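Side-chain contacts in disulfide bond protein A (Staphylococcus aureus, PDB 3BCI), which probably acts as a thiol:disulfide oxidoreductase of the DsbA type, using a redox-active disulfide in a thioredoxin fold to help form disulfides in other proteins: residues 39-42 with 46-49; 158-163 with 167-172. All coordinates share one frame; numbering follows the deposited sequence.

The two contacts lie in series along the chain, so neither nests in nor crosses the other. After strand 14-19, helix 24-42 begins at the redox pair, Cys-23 just before it and Cys-26 in its first turn; contact 1 closes the three-residue loop at its far end, where the chain enters strand 48-53. The helices that follow separate this beta-alpha-beta unit from the hairpin of strands 152-155 and 158-159. Contact 2 then closes another short connection, of three residues, the last already in helix 166-174, joining strand 158-159 to that helix. Both contacts reach the same sheet, at its two outermost strands. Their centres are about 14 Å apart, and they touch where Tyr-41 OH packs against Glu-170 CG (3.7 Å).

Contact 1. Residues 39-42 with 46-49; sequences KNYI and KVEY
Tyr-41 and Ile-42, in the last turn of helix 24-42, pack on the two branches of Val-47 just before strand 48-53 begins. The fork of Val-47 straddles the junction: with chi1 at -52°, CG1 stands anti to its own carbonyl carbon and meets Tyr-41 CD2 at 4.0 Å, while CG2 reaches Ile-42 CG1, also at 4.0 Å. The Tyr-41 ring meets Val-47 CG1 and Lys-46 CB at a slant. Ile-42 starts off pointing away from the strand, but its extended chain (chi2 174°) brings CD1 back to Tyr-49 CB at 3.8 Å, alongside the root of that ring. The backbone closes the turn at one carbonyl: Tyr-41 O accepts Val-47 N at 3.0 Å and, in a weak bond, Lys-46 N at 2.8 Å. The Lys-46 side chain, extended beyond CG, runs past the tyrosine so that water 1 can link its NZ to Asn-40 O, over one face of the ring near the rim. Water 2 similarly joins Ile-42 O to Val-47 O. Around this turn of the beta-alpha-beta crossover, Val-47 packs on Val-15 of strand 14-19 and Tyr-41 on Tyr-166 and Leu-173 of helix 166-174, while Tyr-49 leans on Phe-79 and Leu-80 of helix 79-88 and hydrogen-bonds Gln-83 through its OH.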
# COMPACT_ATOMS: atom_id res chain seq x y z
N LYS A 39 -5.43 14.20 0.86
CA LYS A 39 -6.15 15.36 1.36
C LYS A 39 -7.39 15.72 0.55
O LYS A 39 -8.44 16.03 1.12
CB LYS A 39 -5.22 16.57 1.40
CG LYS A 39 -5.90 17.86 1.86
CD LYS A 39 -4.91 19.00 1.99
CE LYS A 39 -5.58 20.26 2.51
NZ LYS A 39 -4.59 21.33 2.80
N ASN A 40 -7.30 15.66 -0.76
CA ASN A 40 -8.42 16.05 -1.61
C ASN A 40 -9.39 14.97 -2.05
O ASN A 40 -10.48 15.28 -2.50
CB ASN A 40 -7.88 16.78 -2.84
CG ASN A 40 -7.02 17.97 -2.47
OD1 ASN A 40 -7.45 18.86 -1.74
ND2 ASN A 40 -5.79 17.99 -2.97
N TYR A 41 -9.01 13.70 -1.92
CA TYR A 41 -9.92 12.66 -2.37
C TYR A 41 -10.09 11.42 -1.51
O TYR A 41 -11.16 10.80 -1.53
CB TYR A 41 -9.54 12.20 -3.79
CG TYR A 41 -9.82 13.20 -4.88
CD1 TYR A 41 -8.84 14.09 -5.30
CD2 TYR A 41 -11.07 13.27 -5.48
CE1 TYR A 41 -9.10 15.03 -6.30
CE2 TYR A 41 -11.35 14.20 -6.48
CZ TYR A 41 -10.36 15.08 -6.88
OH TYR A 41 -10.64 16.00 -7.86
N ILE A 42 -9.06 11.03 -0.77
CA ILE A 42 -9.16 9.82 0.03
C ILE A 42 -9.69 10.01 1.45
O ILE A 42 -10.63 9.33 1.85
CB ILE A 42 -7.81 9.08 0.09
CG1 ILE A 42 -7.28 8.84 -1.33
CG2 ILE A 42 -7.99 7.74 0.81
CD1 ILE A 42 -5.88 8.25 -1.38
N LYS A 46 -13.92 10.75 -0.99
CA LYS A 46 -14.43 11.01 -2.33
C LYS A 46 -14.18 9.82 -3.25
O LYS A 46 -14.91 9.59 -4.20
CB LYS A 46 -13.81 12.27 -2.92
CG LYS A 46 -14.50 13.54 -2.48
CD LYS A 46 -13.95 14.75 -3.21
CE LYS A 46 -14.91 15.92 -3.10
NZ LYS A 46 -14.33 17.18 -3.64
N VAL A 47 -13.13 9.06 -2.96
CA VAL A 47 -12.81 7.88 -3.78
C VAL A 47 -12.43 6.73 -2.87
O VAL A 47 -12.21 6.91 -1.68
CB VAL A 47 -11.62 8.14 -4.73
CG1 VAL A 47 -11.86 9.40 -5.54
CG2 VAL A 47 -10.32 8.25 -3.92
N GLU A 48 -12.37 5.54 -3.45
CA GLU A 48 -11.94 4.36 -2.73
C GLU A 48 -10.50 4.19 -3.21
O GLU A 48 -10.24 4.28 -4.42
CB GLU A 48 -12.76 3.13 -3.13
CG GLU A 48 -14.23 3.24 -2.79
CD GLU A 48 -14.52 2.94 -1.33
OE1 GLU A 48 -13.67 3.25 -0.47
OE2 GLU A 48 -15.61 2.40 -1.05
N TYR A 49 -9.57 4.00 -2.29
CA TYR A 49 -8.17 3.82 -2.65
C TYR A 49 -7.77 2.38 -2.36
O TYR A 49 -8.14 1.83 -1.32
CB TYR A 49 -7.27 4.77 -1.84
CG TYR A 49 -5.79 4.45 -1.95
CD1 TYR A 49 -5.11 4.58 -3.16
CD2 TYR A 49 -5.08 4.00 -0.84
CE1 TYR A 49 -3.75 4.27 -3.26
CE2 TYR A 49 -3.73 3.68 -0.93
CZ TYR A 49 -3.07 3.81 -2.14
OH TYR A 49 -1.73 3.51 -2.21
O HOH W 1 -11.57 17.49 -3.77
O HOH W 2 -11.49 6.83 0.99

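Contact 2. Residues 158-163 with 167-172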
# COMPACT_ATOMS: atom_id res chain seq x y z
N GLU A 158 -9.28 3.13 -15.83
CA GLU A 158 -8.64 4.00 -16.82
C GLU A 158 -7.24 4.32 -16.32
O GLU A 158 -7.05 4.71 -15.17
CB GLU A 158 -9.44 5.30 -16.99
CG GLU A 158 -10.83 5.09 -17.57
CD GLU A 158 -10.83 5.11 -19.09
OE1 GLU A 158 -9.84 4.65 -19.70
OE2 GLU A 158 -11.83 5.57 -19.67
N LYS A 159 -6.25 4.15 -17.19
CA LYS A 159 -4.87 4.40 -16.80
C LYS A 159 -4.57 5.87 -16.54
O LYS A 159 -4.97 6.74 -17.30
CB LYS A 159 -3.91 3.89 -17.88
CG LYS A 159 -2.45 3.87 -17.44
CD LYS A 159 -1.52 3.42 -18.55
CE LYS A 159 -0.81 4.61 -19.19
NZ LYS A 159 0.15 5.25 -18.23
N VAL A 160 -3.88 6.14 -15.44
CA VAL A 160 -3.49 7.49 -15.09
C VAL A 160 -2.28 7.79 -15.97
O VAL A 160 -1.25 7.11 -15.87
CB VAL A 160 -3.09 7.59 -13.60
CG1 VAL A 160 -2.63 9.00 -13.27
CG2 VAL A 160 -4.29 7.18 -12.72
N GLU A 161 -2.40 8.79 -16.84
CA GLU A 161 -1.33 9.17 -17.77
C GLU A 161 0.04 9.31 -17.13
O GLU A 161 1.02 8.78 -17.64
CB GLU A 161 -1.71 10.46 -18.50
CG GLU A 161 -2.75 10.27 -19.59
CD GLU A 161 -3.29 11.58 -20.14
OE1 GLU A 161 -2.49 12.51 -20.34
OE2 GLU A 161 -4.51 11.67 -20.38
N ASP A 162 0.12 10.04 -16.02
CA ASP A 162 1.38 10.22 -15.30
C ASP A 162 1.10 9.92 -13.83
O ASP A 162 0.68 10.80 -13.08
CB ASP A 162 1.88 11.65 -15.45
CG ASP A 162 3.19 11.88 -14.74
OD1 ASP A 162 3.68 10.95 -14.07
OD2 ASP A 162 3.73 13.00 -14.84
N PRO A 163 1.34 8.67 -13.40
CA PRO A 163 1.10 8.24 -12.02
C PRO A 163 1.93 8.95 -10.96
O PRO A 163 1.69 8.77 -9.77
CB PRO A 163 1.38 6.74 -12.08
CG PRO A 163 2.52 6.68 -13.07
CD PRO A 163 2.03 7.61 -14.16
N GLU A 167 -1.94 15.98 -10.38
CA GLU A 167 -2.87 16.60 -11.32
C GLU A 167 -3.37 15.64 -12.39
O GLU A 167 -4.43 15.85 -12.98
CB GLU A 167 -2.23 17.82 -11.98
CG GLU A 167 -1.57 18.76 -10.99
CD GLU A 167 -1.40 20.17 -11.54
OE1 GLU A 167 -1.00 20.31 -12.71
OE2 GLU A 167 -1.66 21.13 -10.78
N SER A 168 -2.60 14.58 -12.65
CA SER A 168 -3.02 13.61 -13.65
C SER A 168 -4.16 12.76 -13.09
O SER A 168 -5.02 12.28 -13.83
CB SER A 168 -1.84 12.72 -14.06
OG SER A 168 -2.20 11.88 -15.13
N TYR A 169 -4.17 12.58 -11.77
CA TYR A 169 -5.25 11.82 -11.14
C TYR A 169 -6.48 12.70 -11.11
O TYR A 169 -7.58 12.28 -11.48
CB TYR A 169 -4.88 11.46 -9.69
CG TYR A 169 -3.77 10.45 -9.55
CD1 TYR A 169 -4.03 9.14 -9.16
CD2 TYR A 169 -2.44 10.81 -9.81
CE1 TYR A 169 -3.01 8.21 -9.02
CE2 TYR A 169 -1.41 9.89 -9.67
CZ TYR A 169 -1.70 8.59 -9.27
OH TYR A 169 -0.69 7.68 -9.14
N GLU A 170 -6.29 13.94 -10.67
CA GLU A 170 -7.36 14.92 -10.58
C GLU A 170 -8.07 15.07 -11.92
O GLU A 170 -9.28 15.24 -11.97
CB GLU A 170 -6.77 16.26 -10.13
CG GLU A 170 -7.79 17.33 -9.80
CD GLU A 170 -7.16 18.53 -9.12
OE1 GLU A 170 -6.19 19.09 -9.69
OE2 GLU A 170 -7.62 18.90 -8.03
N LYS A 171 -7.29 14.97 -12.99
CA LYS A 171 -7.83 15.08 -14.34
C LYS A 171 -8.91 14.03 -14.57
O LYS A 171 -10.00 14.34 -15.04
CB LYS A 171 -6.70 14.93 -15.36
CG LYS A 171 -7.06 15.27 -16.79
CD LYS A 171 -5.80 15.35 -17.63
CE LYS A 171 -6.05 14.89 -19.06
NZ LYS A 171 -4.79 14.87 -19.85
N LEU A 172 -8.60 12.78 -14.23
CA LEU A 172 -9.56 11.69 -14.40
C LEU A 172 -10.73 11.78 -13.42
O LEU A 172 -11.85 11.39 -13.75
CB LEU A 172 -8.87 10.33 -14.19
CG LEU A 172 -8.12 9.74 -15.39
CD1 LEU A 172 -7.55 8.38 -15.01
CD2 LEU A 172 -9.08 9.60 -16.56
O HOH W 3 -2.16 13.72 -17.35
O HOH W 4 -4.50 10.72 -16.29
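Ser-168 swings its hydroxyl to the side opposite its backbone N (chi1 -174°), off the helix and into the bend at 160-162, where OG accepts Asp-162 N at 3.1 Å in a nearly straight bond (164°). At the next residue, Tyr-169 takes the other common choice: with chi1 at -69° CG stands anti to the carbonyl carbon, which brings one face of the ring against Val-160. Val-160 CG1 sits over the centre of that face, 3.9 Å from the centroid of the Tyr-169 ring, a CH-pi contact in which the two side chains cross at about a right angle. The far end of the same ring is fixed by a hydrogen bond from Tyr-169 OH to Pro-163 O (2.7 Å), which arrives in the carbonyl plane on a lone pair, with the oxygen at the ring edge.

Hairpin strands 152-155 and 158-159 followed by a C-terminal helix form the closing portion of the thioredoxin fold, and this contact sets that helix, 166-174, against strand 158-159 and the residues that follow it. Leu-29 and Val-33 of helix 24-42 and Ala-153 of strand 152-155 also touch the Tyr-169 side chain, so it packs between helix 24-42, the sheet and the segment after strand 158-159. In the link itself, Asp-162 OD1 bonds Tyr-164 N.

Toward solvent the contact becomes polar. Lys-171 crosses Glu-161 at about a right angle in a long salt bridge: Lys-171 NZ meets Glu-161 OE2 at 3.3 Å on the syn side, out of the carboxylate plane, with a weak second bond to OE1. Water 4 joins Glu-161 N to Ser-168 O and also bonds Ser-168 OG, which has water 3 as a further partner. Along residues 158-160, Leu-172 CD1 rests against Glu-158 O at 3.7 Å and meets Val-160 CG2 at 4.2 Å.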